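Local coordinates for putative exported protein (Bordetella pertussis Tohama I, PDB 2PFY) that binds pyroglutamic acid as an extracytoplasmic solute receptor, probably handing it to a tripartite ATP-independent periplasmic (TRAP) transporter, at residues 2-7 / 33-38; 19-24 / 39-44; 82-87 / 271-276; 200-205 / 263-268. One frame throughout, in Å; residues are numbered along the deposited sequence.

How the interactions relate
The four contacts form two pairs on opposite sides of the chain's centre. Interactions 1 and 2 both use strand 35-40 and belong to one beta-alpha-beta unit; their centres lie 11 Å apart, and they meet where Met6 CE packs 3.3 Å from Phe23 CE2. Interactions 3 and 4 share helix 267-287, with centres 10 Å apart, and are tied by the probable hydrogen bond from Phe84 N to Ala204 O, 2.7 Å. Between the pairs the nearest atoms are about 17 Å apart, those of interactions 2 and 4. None touches the bound pyroglutamic acid: the side chains of Asp201, Pro83 and Ser41 stay about 12, 13 and 14 Å from it.

Interaction 1 of 4, residues 2-7 / 33-38; sequences TSWTMT and GALEIK
Lys38, Trp4 and Ile37 bury the most surface where strand 2-7 lies parallel to residues 35-38. Lys38 leans over the neighbouring strand on the face it shares with Ser3 and Thr5. The bend at chi2 (102°) brings CD to 3.3 Å from Trp4 O; the next bends set CE tightly against Ser3 CB and turn NZ back to Glu36 OE1, a salt bridge of 3.1 Å made from above the carboxylate plane. On the other face Trp4 and Ile37 lie side by side and point the same way, with Trp4 CD1 3.5 Å from Ile37 CG1. Leu35 CD1 sits over one face of the indole, 4.0 Å from the centre of the six-membered ring, a CH-pi contact. Farther along the same face, Ile37 CG2 meets CE, the methyl of selenomethionine Met6, at a close 3.3 Å. Main-chain bonds fix the register: Trp4 N to Glu36 O (2.8 Å) and Lys38 N to Trp4 O (2.9 Å) are both nearly straight. Helix 15-30 covers the apolar face, with Val27 touching Leu35 and Ile37. Adjacent parallel strands joined through this helix make a beta-alpha-beta crossover, at the edge of a mixed sheet in a periplasmic-binding-protein fold.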
loop_
_atom_site.group_PDB
_atom_site.type_symbol
_atom_site.label_atom_id
_atom_site.label_comp_id
_atom_site.label_asym_id
_atom_site.label_seq_id
_atom_site.Cartn_x
_atom_site.Cartn_y
_atom_site.Cartn_z
ATOM N N THR A 2 -3.859 -10.985 -27.490
ATOM C CA THR A 2 -4.718 -10.996 -26.323
ATOM C C THR A 2 -4.693 -9.578 -25.774
ATOM O O THR A 2 -3.611 -8.984 -25.708
ATOM C CB THR A 2 -4.190 -11.972 -25.272
ATOM O OG1 THR A 2 -4.148 -13.297 -25.828
ATOM C CG2 THR A 2 -5.080 -12.012 -24.047
ATOM N N SER A 3 -5.879 -9.043 -25.436
ATOM C CA SER A 3 -6.035 -7.768 -24.721
ATOM C C SER A 3 -6.520 -8.034 -23.311
ATOM O O SER A 3 -7.520 -8.745 -23.123
ATOM C CB SER A 3 -7.084 -6.872 -25.386
ATOM O OG SER A 3 -6.920 -6.887 -26.779
ATOM N N TRP A 4 -5.862 -7.408 -22.338
ATOM C CA TRP A 4 -6.203 -7.481 -20.917
ATOM C C TRP A 4 -6.579 -6.078 -20.482
ATOM O O TRP A 4 -5.933 -5.107 -20.912
ATOM C CB TRP A 4 -4.905 -7.591 -20.158
ATOM C CG TRP A 4 -4.435 -8.748 -19.507
ATOM C CD1 TRP A 4 -3.486 -8.767 -18.476
ATOM C CD2 TRP A 4 -4.719 -10.057 -19.790
ATOM N NE1 TRP A 4 -3.237 -10.021 -18.091
ATOM C CE2 TRP A 4 -3.970 -10.844 -18.898
ATOM C CE3 TRP A 4 -5.551 -10.675 -20.692
ATOM C CZ2 TRP A 4 -4.044 -12.195 -18.896
ATOM C CZ3 TRP A 4 -5.609 -11.962 -20.674
ATOM C CH2 TRP A 4 -4.871 -12.728 -19.791
ATOM N N THR A 5 -7.490 -5.966 -19.524
ATOM C CA THR A 5 -7.715 -4.694 -18.857
ATOM C C THR A 5 -7.183 -4.791 -17.440
ATOM O O THR A 5 -7.376 -5.795 -16.746
ATOM C CB THR A 5 -9.225 -4.323 -18.815
ATOM O OG1 THR A 5 -9.698 -4.207 -20.171
ATOM C CG2 THR A 5 -9.439 -2.952 -18.086
HETATM N N MSE A 6 -6.481 -3.746 -17.025
HETATM C CA MSE A 6 -5.923 -3.701 -15.708
HETATM C C MSE A 6 -6.539 -2.542 -14.916
HETATM O O MSE A 6 -6.753 -1.449 -15.457
HETATM C CB MSE A 6 -4.401 -3.518 -15.794
HETATM C CG MSE A 6 -3.688 -3.421 -14.435
HETATM SE SE MSE A 6 -1.727 -3.492 -14.699
HETATM C CE MSE A 6 -1.406 -5.140 -15.492
ATOM N N THR A 7 -6.777 -2.778 -13.633
ATOM C CA THR A 7 -7.160 -1.679 -12.742
ATOM C C THR A 7 -5.919 -1.288 -11.941
ATOM O O THR A 7 -5.144 -2.150 -11.504
ATOM C CB THR A 7 -8.359 -2.052 -11.816
ATOM O OG1 THR A 7 -8.675 -0.937 -10.952
ATOM C CG2 THR A 7 -8.015 -3.290 -10.926
ATOM N N GLY A 33 3.729 -7.525 -28.989
ATOM C CA GLY A 33 2.338 -7.226 -29.261
ATOM C C GLY A 33 1.322 -8.322 -28.971
ATOM O O GLY A 33 0.125 -8.063 -29.025
ATOM N N ALA A 34 1.778 -9.522 -28.643
ATOM C CA ALA A 34 0.852 -10.640 -28.380
ATOM C C ALA A 34 0.001 -10.443 -27.116
ATOM O O ALA A 34 -1.086 -11.004 -27.030
ATOM C CB ALA A 34 1.600 -11.997 -28.320
ATOM N N LEU A 35 0.501 -9.684 -26.128
ATOM C CA LEU A 35 -0.338 -9.328 -24.987
ATOM C C LEU A 35 -0.294 -7.819 -24.767
ATOM O O LEU A 35 0.792 -7.226 -24.562
ATOM C CB LEU A 35 0.066 -10.088 -23.716
ATOM C CG LEU A 35 -0.708 -9.757 -22.410
ATOM C CD1 LEU A 35 -2.228 -10.054 -22.544
ATOM C CD2 LEU A 35 -0.131 -10.506 -21.202
ATOM N N GLU A 36 -1.471 -7.204 -24.815
ATOM C CA GLU A 36 -1.590 -5.760 -24.553
ATOM C C GLU A 36 -2.431 -5.548 -23.295
ATOM O O GLU A 36 -3.553 -6.060 -23.189
ATOM C CB GLU A 36 -2.194 -5.011 -25.748
ATOM C CG GLU A 36 -2.295 -3.491 -25.451
ATOM C CD GLU A 36 -2.534 -2.625 -26.663
ATOM O OE1 GLU A 36 -3.420 -2.988 -27.462
ATOM O OE2 GLU A 36 -1.860 -1.551 -26.777
ATOM N N ILE A 37 -1.868 -4.827 -22.332
ATOM C CA ILE A 37 -2.575 -4.560 -21.099
ATOM C C ILE A 37 -2.903 -3.068 -21.093
ATOM O O ILE A 37 -2.019 -2.248 -21.216
ATOM C CB ILE A 37 -1.740 -4.931 -19.876
ATOM C CG1 ILE A 37 -1.345 -6.437 -19.943
ATOM C CG2 ILE A 37 -2.518 -4.536 -18.588
ATOM C CD1 ILE A 37 -0.320 -6.902 -18.887
ATOM N N LYS A 38 -4.176 -2.740 -20.980
ATOM C CA LYS A 38 -4.621 -1.344 -20.916
ATOM C C LYS A 38 -4.972 -1.019 -19.462
ATOM O O LYS A 38 -5.793 -1.688 -18.856
ATOM C CB LYS A 38 -5.826 -1.109 -21.838
ATOM C CG LYS A 38 -5.680 -1.686 -23.240
ATOM C CD LYS A 38 -6.502 -3.055 -23.395
ATOM C CE LYS A 38 -5.759 -4.092 -24.180
ATOM N NZ LYS A 38 -5.746 -3.858 -25.685
HETATM O O HOH W 1 -1.136 -13.913 -25.997
#

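Interaction 2 of 4, residues 19-24 / 39-44; sequences NARQFA and VQSNST
Val39 faces helix 15-30 and meets it through two side chains, Arg21 and Ala24. The guanidinium of Arg21 lies across the valine, whose CG1, anti to the backbone N (chi1 175°), stands 4.0 Å from CZ and over the centre of the flat group, while CB approaches NH1 at 3.6 Å on that same face. The other valine methyl, CG2, packs against Ala24 CB at 3.9 Å.

The polar grip on the strand is modest. Arg21 NH2 gives Val39 O a weak hydrogen bond of 3.3 Å, bent to 133° at the hydrogen. A water molecule supplements it, accepting from Arg21 NH1 at 3.2 Å and donating to Val39 O at 2.9 Å, which leaves the carbonyl oxygen with two donors.

What positions the arginine lies further out. Asp12 forms a salt bridge with Arg21 NE, and the same carboxylate oxygen, OD1, bonds to Ser41 OG. That hydroxyl lies near the guanidinium plane, at its edge, 3.6 Å from NH2. Asp12 thus links the helix to the end of the strand, just where the chain enters the type I' turn from Ser41 to Thr44.

Val39 also touches Met6 of the adjacent strand 2-7. Elsewhere on the helix Phe23 packs on Val115 of strand 112-119 and on helix 223-257, so helix 15-30 touches both outermost strands of the five-stranded sheet and the long helix as well.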
loop_
_atom_site.group_PDB
_atom_site.type_symbol
_atom_site.label_atom_id
_atom_site.label_comp_id
_atom_site.label_asym_id
_atom_site.label_seq_id
_atom_site.Cartn_x
_atom_site.Cartn_y
_atom_site.Cartn_z
ATOM N N ASN A 19 4.609 2.964 -12.436
ATOM C CA ASN A 19 5.358 1.693 -12.510
ATOM C C ASN A 19 4.514 0.568 -13.184
ATOM O O ASN A 19 5.028 -0.215 -14.016
ATOM C CB ASN A 19 5.834 1.326 -11.096
ATOM C CG ASN A 19 6.805 0.155 -11.075
ATOM O OD1 ASN A 19 7.661 0.034 -11.929
ATOM N ND2 ASN A 19 6.663 -0.708 -10.099
ATOM N N ALA A 20 3.219 0.520 -12.869
ATOM C CA ALA A 20 2.304 -0.415 -13.503
ATOM C C ALA A 20 2.127 -0.132 -15.014
ATOM O O ALA A 20 2.079 -1.066 -15.826
ATOM C CB ALA A 20 0.961 -0.438 -12.758
ATOM N N ARG A 21 2.031 1.148 -15.382
ATOM C CA ARG A 21 2.002 1.567 -16.797
ATOM C C ARG A 21 3.265 1.106 -17.550
ATOM O O ARG A 21 3.187 0.555 -18.692
ATOM C CB ARG A 21 1.765 3.091 -16.932
ATOM C CG ARG A 21 0.278 3.481 -16.505
ATOM C CD ARG A 21 -0.081 4.926 -16.913
ATOM N NE ARG A 21 -1.482 5.233 -16.601
ATOM C CZ ARG A 21 -2.524 4.810 -17.320
ATOM N NH1 ARG A 21 -2.334 4.066 -18.399
ATOM N NH2 ARG A 21 -3.760 5.133 -16.970
ATOM N N GLN A 22 4.420 1.273 -16.918
ATOM C CA GLN A 22 5.657 0.876 -17.583
ATOM C C GLN A 22 5.697 -0.655 -17.720
ATOM O O GLN A 22 6.166 -1.214 -18.757
ATOM C CB GLN A 22 6.874 1.426 -16.832
ATOM C CG GLN A 22 8.219 1.046 -17.512
ATOM C CD GLN A 22 9.419 1.793 -16.954
ATOM O OE1 GLN A 22 9.286 2.816 -16.255
ATOM N NE2 GLN A 22 10.602 1.261 -17.228
ATOM N N PHE A 23 5.224 -1.331 -16.678
ATOM C CA PHE A 23 5.071 -2.800 -16.687
ATOM C C PHE A 23 4.171 -3.252 -17.848
ATOM O O PHE A 23 4.539 -4.176 -18.594
ATOM C CB PHE A 23 4.558 -3.305 -15.323
ATOM C CG PHE A 23 3.876 -4.658 -15.394
ATOM C CD1 PHE A 23 4.635 -5.836 -15.411
ATOM C CD2 PHE A 23 2.488 -4.745 -15.449
ATOM C CE1 PHE A 23 4.001 -7.101 -15.506
ATOM C CE2 PHE A 23 1.827 -6.015 -15.558
ATOM C CZ PHE A 23 2.589 -7.178 -15.564
ATOM N N ALA A 24 3.011 -2.598 -18.033
ATOM C CA ALA A 24 2.117 -2.919 -19.160
ATOM C C ALA A 24 2.833 -2.705 -20.524
ATOM O O ALA A 24 2.730 -3.538 -21.457
ATOM C CB ALA A 24 0.777 -2.078 -19.068
ATOM N N VAL A 39 -4.328 0.007 -18.917
ATOM C CA VAL A 39 -4.447 0.353 -17.506
ATOM C C VAL A 39 -5.494 1.465 -17.350
ATOM O O VAL A 39 -5.446 2.500 -18.048
ATOM C CB VAL A 39 -3.094 0.843 -16.926
ATOM C CG1 VAL A 39 -3.278 1.310 -15.481
ATOM C CG2 VAL A 39 -2.002 -0.277 -17.028
ATOM N N GLN A 40 -6.447 1.227 -16.468
ATOM C CA GLN A 40 -7.396 2.250 -16.048
ATOM C C GLN A 40 -7.101 2.554 -14.606
ATOM O O GLN A 40 -7.335 1.733 -13.716
ATOM C CB GLN A 40 -8.848 1.780 -16.240
ATOM C CG GLN A 40 -9.079 1.451 -17.726
ATOM C CD GLN A 40 -10.520 1.311 -18.089
ATOM O OE1 GLN A 40 -11.324 2.139 -17.695
ATOM N NE2 GLN A 40 -10.865 0.266 -18.861
ATOM N N SER A 41 -6.590 3.756 -14.371
ATOM C CA SER A 41 -6.056 4.052 -13.063
ATOM C C SER A 41 -7.073 4.848 -12.224
ATOM O O SER A 41 -8.249 5.032 -12.623
ATOM C CB SER A 41 -4.767 4.837 -13.230
ATOM O OG SER A 41 -5.108 6.072 -13.808
ATOM N N ASN A 42 -6.590 5.347 -11.086
ATOM C CA ASN A 42 -7.383 6.135 -10.143
ATOM C C ASN A 42 -8.664 5.440 -9.658
ATOM O O ASN A 42 -9.668 6.119 -9.338
ATOM C CB ASN A 42 -7.714 7.500 -10.741
ATOM C CG ASN A 42 -8.081 8.527 -9.655
ATOM O OD1 ASN A 42 -7.483 8.557 -8.573
ATOM N ND2 ASN A 42 -9.078 9.357 -9.945
ATOM N N SER A 43 -8.628 4.101 -9.579
ATOM C CA SER A 43 -9.742 3.333 -9.019
ATOM C C SER A 43 -11.082 3.623 -9.732
ATOM O O SER A 43 -12.172 3.442 -9.158
ATOM C CB SER A 43 -9.877 3.595 -7.501
ATOM O OG SER A 43 -8.739 3.153 -6.779
ATOM N N THR A 44 -11.025 4.041 -10.989
ATOM C CA THR A 44 -12.274 4.337 -11.706
ATOM C C THR A 44 -13.030 3.074 -12.122
ATOM O O THR A 44 -14.232 3.136 -12.364
ATOM C CB THR A 44 -12.031 5.247 -12.936
ATOM O OG1 THR A 44 -11.069 4.625 -13.792
ATOM C CG2 THR A 44 -11.438 6.554 -12.469
HETATM O O HOH W 2 -4.789 3.978 -20.460
#

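Interaction 3 of 4, residues 82-87 / 271-276; sequences VPFLAS and KELQAI
The ring of Phe84 receives Gln274 over one face and Leu273 at its edge. CG of Gln274 stands 4.0 Å above the ring plane, displaced toward the rim and 4.1 Å from both Phe84 CG and CD2. The two side chains cross at about a right angle. This aliphatic CG is what covers the face; the amide plane beyond it stands 89° from the ring. At the edge, near the ring plane, Leu273 CB comes to 3.3 Å from Phe84 CE2, a close carbon contact. The helix backbone reaches the same corner of the ring, with Leu273 O 3.8 Å from Phe84 CD2. Placing CG anti to the carbonyl carbon (chi1 -60°) starts the phenyl group toward the helix.

Pro83 continues the apolar contact along the helix. Its CB lies 4.0 Å from Leu273 O, and its CG makes a looser approach of 4.5 Å to Ile276 CG2. No hydrogen bond joins the two segments, which meet by van der Waals contact.

Polar ties secure the loop to other parts of the chain: Ser87 OG is hydrogen-bonded to Gln203 O, and Leu85 O accepts from Tyr299 OH of the C-terminal helix 290-300. The contact sets the irregular loop that precedes helix 89-108 against helix 267-287 by apolar packing, in the periplasmic-binding-protein fold of this DctP-family receptor.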
loop_
_atom_site.group_PDB
_atom_site.type_symbol
_atom_site.label_atom_id
_atom_site.label_comp_id
_atom_site.label_asym_id
_atom_site.label_seq_id
_atom_site.Cartn_x
_atom_site.Cartn_y
_atom_site.Cartn_z
ATOM N N VAL A 82 1.960 -3.322 10.557
ATOM C CA VAL A 82 2.197 -3.305 12.009
ATOM C C VAL A 82 3.184 -2.179 12.362
ATOM O O VAL A 82 4.314 -2.201 11.882
ATOM C CB VAL A 82 2.771 -4.650 12.530
ATOM C CG1 VAL A 82 3.184 -4.515 14.039
ATOM C CG2 VAL A 82 1.790 -5.820 12.287
ATOM N N PRO A 83 2.750 -1.179 13.156
ATOM C CA PRO A 83 3.645 -0.050 13.433
ATOM C C PRO A 83 4.988 -0.442 14.023
ATOM O O PRO A 83 5.067 -1.288 14.936
ATOM C CB PRO A 83 2.825 0.850 14.369
ATOM C CG PRO A 83 1.364 0.530 14.009
ATOM C CD PRO A 83 1.408 -0.981 13.746
ATOM N N PHE A 84 6.037 0.119 13.437
ATOM C CA PHE A 84 7.411 -0.013 13.901
ATOM C C PHE A 84 8.038 -1.419 13.867
ATOM O O PHE A 84 9.172 -1.621 14.336
ATOM C CB PHE A 84 7.580 0.713 15.238
ATOM C CG PHE A 84 7.267 2.151 15.127
ATOM C CD1 PHE A 84 8.134 3.000 14.464
ATOM C CD2 PHE A 84 6.046 2.643 15.558
ATOM C CE1 PHE A 84 7.827 4.348 14.302
ATOM C CE2 PHE A 84 5.724 3.997 15.400
ATOM C CZ PHE A 84 6.619 4.850 14.784
ATOM N N LEU A 85 7.326 -2.383 13.291
ATOM C CA LEU A 85 7.920 -3.690 13.044
ATOM C C LEU A 85 9.011 -3.627 11.968
ATOM O O LEU A 85 10.071 -4.260 12.079
ATOM C CB LEU A 85 6.822 -4.692 12.666
ATOM C CG LEU A 85 7.269 -6.111 12.261
ATOM C CD1 LEU A 85 7.851 -6.916 13.427
ATOM C CD2 LEU A 85 6.126 -6.865 11.645
ATOM N N ALA A 86 8.760 -2.863 10.906
ATOM C CA ALA A 86 9.717 -2.761 9.804
ATOM C C ALA A 86 9.613 -1.362 9.174
ATOM O O ALA A 86 8.966 -1.178 8.144
ATOM C CB ALA A 86 9.447 -3.838 8.768
ATOM N N SER A 87 10.235 -0.380 9.813
ATOM C CA SER A 87 9.940 1.014 9.498
ATOM C C SER A 87 10.951 1.663 8.577
ATOM O O SER A 87 10.723 2.769 8.083
ATOM C CB SER A 87 9.776 1.809 10.788
ATOM O OG SER A 87 8.443 1.659 11.276
ATOM N N LYS A 271 7.031 7.135 21.425
ATOM C CA LYS A 271 6.808 6.158 22.497
ATOM C C LYS A 271 5.448 5.463 22.387
ATOM O O LYS A 271 5.362 4.253 22.492
ATOM C CB LYS A 271 6.944 6.834 23.886
ATOM C CG LYS A 271 8.220 6.501 24.614
ATOM C CD LYS A 271 8.337 7.292 25.948
ATOM C CE LYS A 271 7.809 6.526 27.178
ATOM N NZ LYS A 271 6.322 6.479 27.264
ATOM N N GLU A 272 4.394 6.237 22.171
ATOM C CA GLU A 272 3.027 5.710 22.210
ATOM C C GLU A 272 2.712 4.835 20.995
ATOM O O GLU A 272 2.033 3.806 21.118
ATOM C CB GLU A 272 2.014 6.852 22.358
ATOM C CG GLU A 272 2.055 7.583 23.750
ATOM C CD GLU A 272 1.306 8.926 23.758
ATOM O OE1 GLU A 272 1.174 9.577 22.678
ATOM O OE2 GLU A 272 0.857 9.349 24.858
ATOM N N LEU A 273 3.209 5.235 19.820
ATOM C CA LEU A 273 3.025 4.430 18.598
ATOM C C LEU A 273 3.806 3.120 18.661
ATOM O O LEU A 273 3.336 2.098 18.161
ATOM C CB LEU A 273 3.414 5.230 17.352
ATOM C CG LEU A 273 2.521 6.428 16.984
ATOM C CD1 LEU A 273 3.067 7.179 15.729
ATOM C CD2 LEU A 273 1.077 6.004 16.759
ATOM N N GLN A 274 4.995 3.161 19.267
ATOM C CA GLN A 274 5.788 1.954 19.536
ATOM C C GLN A 274 5.022 0.979 20.443
ATOM O O GLN A 274 5.020 -0.231 20.204
ATOM C CB GLN A 274 7.165 2.305 20.133
ATOM C CG GLN A 274 8.168 2.877 19.080
ATOM C CD GLN A 274 9.345 3.677 19.672
ATOM O OE1 GLN A 274 9.545 3.721 20.892
ATOM N NE2 GLN A 274 10.126 4.314 18.795
ATOM N N ALA A 275 4.369 1.509 21.471
ATOM C CA ALA A 275 3.525 0.682 22.351
ATOM C C ALA A 275 2.319 0.121 21.582
ATOM O O ALA A 275 1.978 -1.064 21.753
ATOM C CB ALA A 275 3.083 1.451 23.605
ATOM N N ILE A 276 1.715 0.953 20.715
ATOM C CA ILE A 276 0.641 0.488 19.831
ATOM C C ILE A 276 1.106 -0.651 18.902
ATOM O O ILE A 276 0.356 -1.597 18.672
ATOM C CB ILE A 276 -0.041 1.649 19.053
ATOM C CG1 ILE A 276 -0.951 2.446 19.999
ATOM C CG2 ILE A 276 -0.854 1.132 17.847
ATOM C CD1 ILE A 276 -1.521 3.673 19.393
#

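Interaction 4 of 4, residues 200-205 / 263-268; sequences YDAQAF and EPLPPQ
Tyr200 packs closely beside Glu263 and Pro266, and on the solvent side a water joins Glu263 OE1 to the phenol oxygen. The tyrosine and glutamate side chains run side by side in the same direction, their ring and carboxylate planes 34° apart, with Tyr200 CE1 3.6 Å from Glu263 OE1. Pro266 crosses the tyrosine at about a right angle, bringing CD to 3.8 Å from Tyr200 CD1, while Pro264 O lies at the ring edge, in its plane. Leu265 extends the packed part, its CD1 touching Ala202 CB at 3.9 Å. The backbone fastens the strands: Asp201 N donates to Glu263 O at 2.8 Å in a nearly straight bond (167°).

By contrast, Asp201 directs its carboxylate away from the contact to a salt bridge with Arg249. On the water-bridged side one molecule spans Tyr200 OH, 2.7 Å away, and Glu263 OE1, to which it donates at 2.6 Å. The phenol oxygen also bonds to Val131 N.

Here the outer parallel strand pair of a four-stranded mixed sheet in the periplasmic-binding-protein fold comes apart: 198-201 gives way to an inverse gamma turn centred on Asp201, while 261-264 runs through a proline-rich link, with Pro266 as N-cap, into helix 267-287.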
loop_
_atom_site.group_PDB
_atom_site.type_symbol
_atom_site.label_atom_id
_atom_site.label_comp_id
_atom_site.label_asym_id
_atom_site.label_seq_id
_atom_site.Cartn_x
_atom_site.Cartn_y
_atom_site.Cartn_z
ATOM N N TYR A 200 4.172 14.844 10.052
ATOM C CA TYR A 200 5.142 14.285 10.979
ATOM C C TYR A 200 5.687 13.028 10.317
ATOM O O TYR A 200 4.901 12.141 9.947
ATOM C CB TYR A 200 4.487 13.953 12.370
ATOM C CG TYR A 200 3.932 15.211 13.037
ATOM C CD1 TYR A 200 4.763 16.032 13.812
ATOM C CD2 TYR A 200 2.616 15.628 12.802
ATOM C CE1 TYR A 200 4.281 17.215 14.354
ATOM C CE2 TYR A 200 2.133 16.785 13.327
ATOM C CZ TYR A 200 2.963 17.576 14.114
ATOM O OH TYR A 200 2.465 18.745 14.636
ATOM N N ASP A 201 7.016 12.968 10.183
ATOM C CA ASP A 201 7.731 11.897 9.490
ATOM C C ASP A 201 7.782 10.680 10.430
ATOM O O ASP A 201 8.829 10.339 10.986
ATOM C CB ASP A 201 9.144 12.412 9.102
ATOM C CG ASP A 201 9.945 11.421 8.217
ATOM O OD1 ASP A 201 9.439 10.321 7.901
ATOM O OD2 ASP A 201 11.100 11.750 7.823
ATOM N N ALA A 202 6.618 10.057 10.639
ATOM C CA ALA A 202 6.480 8.976 11.606
ATOM C C ALA A 202 7.188 7.681 11.212
ATOM O O ALA A 202 7.631 6.929 12.076
ATOM C CB ALA A 202 5.005 8.696 11.878
ATOM N N GLN A 203 7.292 7.422 9.907
ATOM C CA GLN A 203 7.638 6.094 9.391
ATOM C C GLN A 203 6.937 4.981 10.181
ATOM O O GLN A 203 7.592 4.026 10.629
ATOM C CB GLN A 203 9.170 5.875 9.419
ATOM C CG GLN A 203 9.969 6.853 8.545
ATOM C CD GLN A 203 11.459 6.533 8.484
ATOM O OE1 GLN A 203 11.875 5.373 8.241
ATOM N NE2 GLN A 203 12.274 7.560 8.687
ATOM N N ALA A 204 5.627 5.082 10.376
ATOM C CA ALA A 204 4.928 4.087 11.202
ATOM C C ALA A 204 5.078 2.657 10.626
ATOM O O ALA A 204 5.311 1.680 11.361
ATOM C CB ALA A 204 3.473 4.445 11.364
ATOM N N PHE A 205 4.960 2.552 9.303
ATOM C CA PHE A 205 5.181 1.316 8.592
ATOM C C PHE A 205 5.341 1.590 7.104
ATOM O O PHE A 205 5.238 2.741 6.627
ATOM C CB PHE A 205 4.036 0.298 8.862
ATOM C CG PHE A 205 2.672 0.810 8.527
ATOM C CD1 PHE A 205 2.117 0.605 7.244
ATOM C CD2 PHE A 205 1.954 1.554 9.457
ATOM C CE1 PHE A 205 0.850 1.092 6.916
ATOM C CE2 PHE A 205 0.665 2.078 9.121
ATOM C CZ PHE A 205 0.118 1.833 7.873
ATOM N N GLU A 263 7.881 17.937 10.100
ATOM C CA GLU A 263 8.576 17.693 11.363
ATOM C C GLU A 263 8.961 16.242 11.616
ATOM O O GLU A 263 8.310 15.325 11.095
ATOM C CB GLU A 263 7.723 18.251 12.508
ATOM C CG GLU A 263 7.895 19.769 12.614
ATOM C CD GLU A 263 7.090 20.369 13.701
ATOM O OE1 GLU A 263 5.858 20.387 13.579
ATOM O OE2 GLU A 263 7.690 20.829 14.688
ATOM N N PRO A 264 10.029 16.022 12.409
ATOM C CA PRO A 264 10.303 14.649 12.789
ATOM C C PRO A 264 9.210 14.167 13.745
ATOM O O PRO A 264 8.346 14.932 14.160
ATOM C CB PRO A 264 11.656 14.720 13.532
ATOM C CG PRO A 264 12.129 16.109 13.396
ATOM C CD PRO A 264 10.998 16.977 12.997
ATOM N N LEU A 265 9.256 12.895 14.075
ATOM C CA LEU A 265 8.258 12.303 14.925
ATOM C C LEU A 265 8.542 12.777 16.373
ATOM O O LEU A 265 9.665 12.608 16.868
ATOM C CB LEU A 265 8.359 10.768 14.823
ATOM C CG LEU A 265 7.342 9.968 15.652
ATOM C CD1 LEU A 265 5.925 10.362 15.257
ATOM C CD2 LEU A 265 7.548 8.477 15.515
ATOM N N PRO A 266 7.540 13.386 17.033
ATOM C CA PRO A 266 7.734 13.821 18.443
ATOM C C PRO A 266 7.945 12.631 19.416
ATOM O O PRO A 266 7.382 11.548 19.199
ATOM C CB PRO A 266 6.426 14.559 18.766
ATOM C CG PRO A 266 5.785 14.868 17.471
ATOM C CD PRO A 266 6.198 13.749 16.532
ATOM N N PRO A 267 8.772 12.818 20.475
ATOM C CA PRO A 267 9.164 11.650 21.284
ATOM C C PRO A 267 8.046 10.958 22.051
ATOM O O PRO A 267 8.082 9.741 22.181
ATOM C CB PRO A 267 10.223 12.203 22.229
ATOM C CG PRO A 267 9.888 13.689 22.343
ATOM C CD PRO A 267 9.407 14.063 20.957
ATOM N N GLN A 268 7.057 11.702 22.544
ATOM C CA GLN A 268 5.932 11.050 23.217
ATOM C C GLN A 268 5.109 10.250 22.202
ATOM O O GLN A 268 4.797 9.095 22.433
ATOM C CB GLN A 268 5.062 12.078 23.944
ATOM C CG GLN A 268 3.886 11.467 24.721
ATOM C CD GLN A 268 4.311 10.677 25.945
ATOM O OE1 GLN A 268 5.434 10.807 26.432
ATOM N NE2 GLN A 268 3.404 9.863 26.450
HETATM O O HOH W 3 4.239 20.485 15.597
#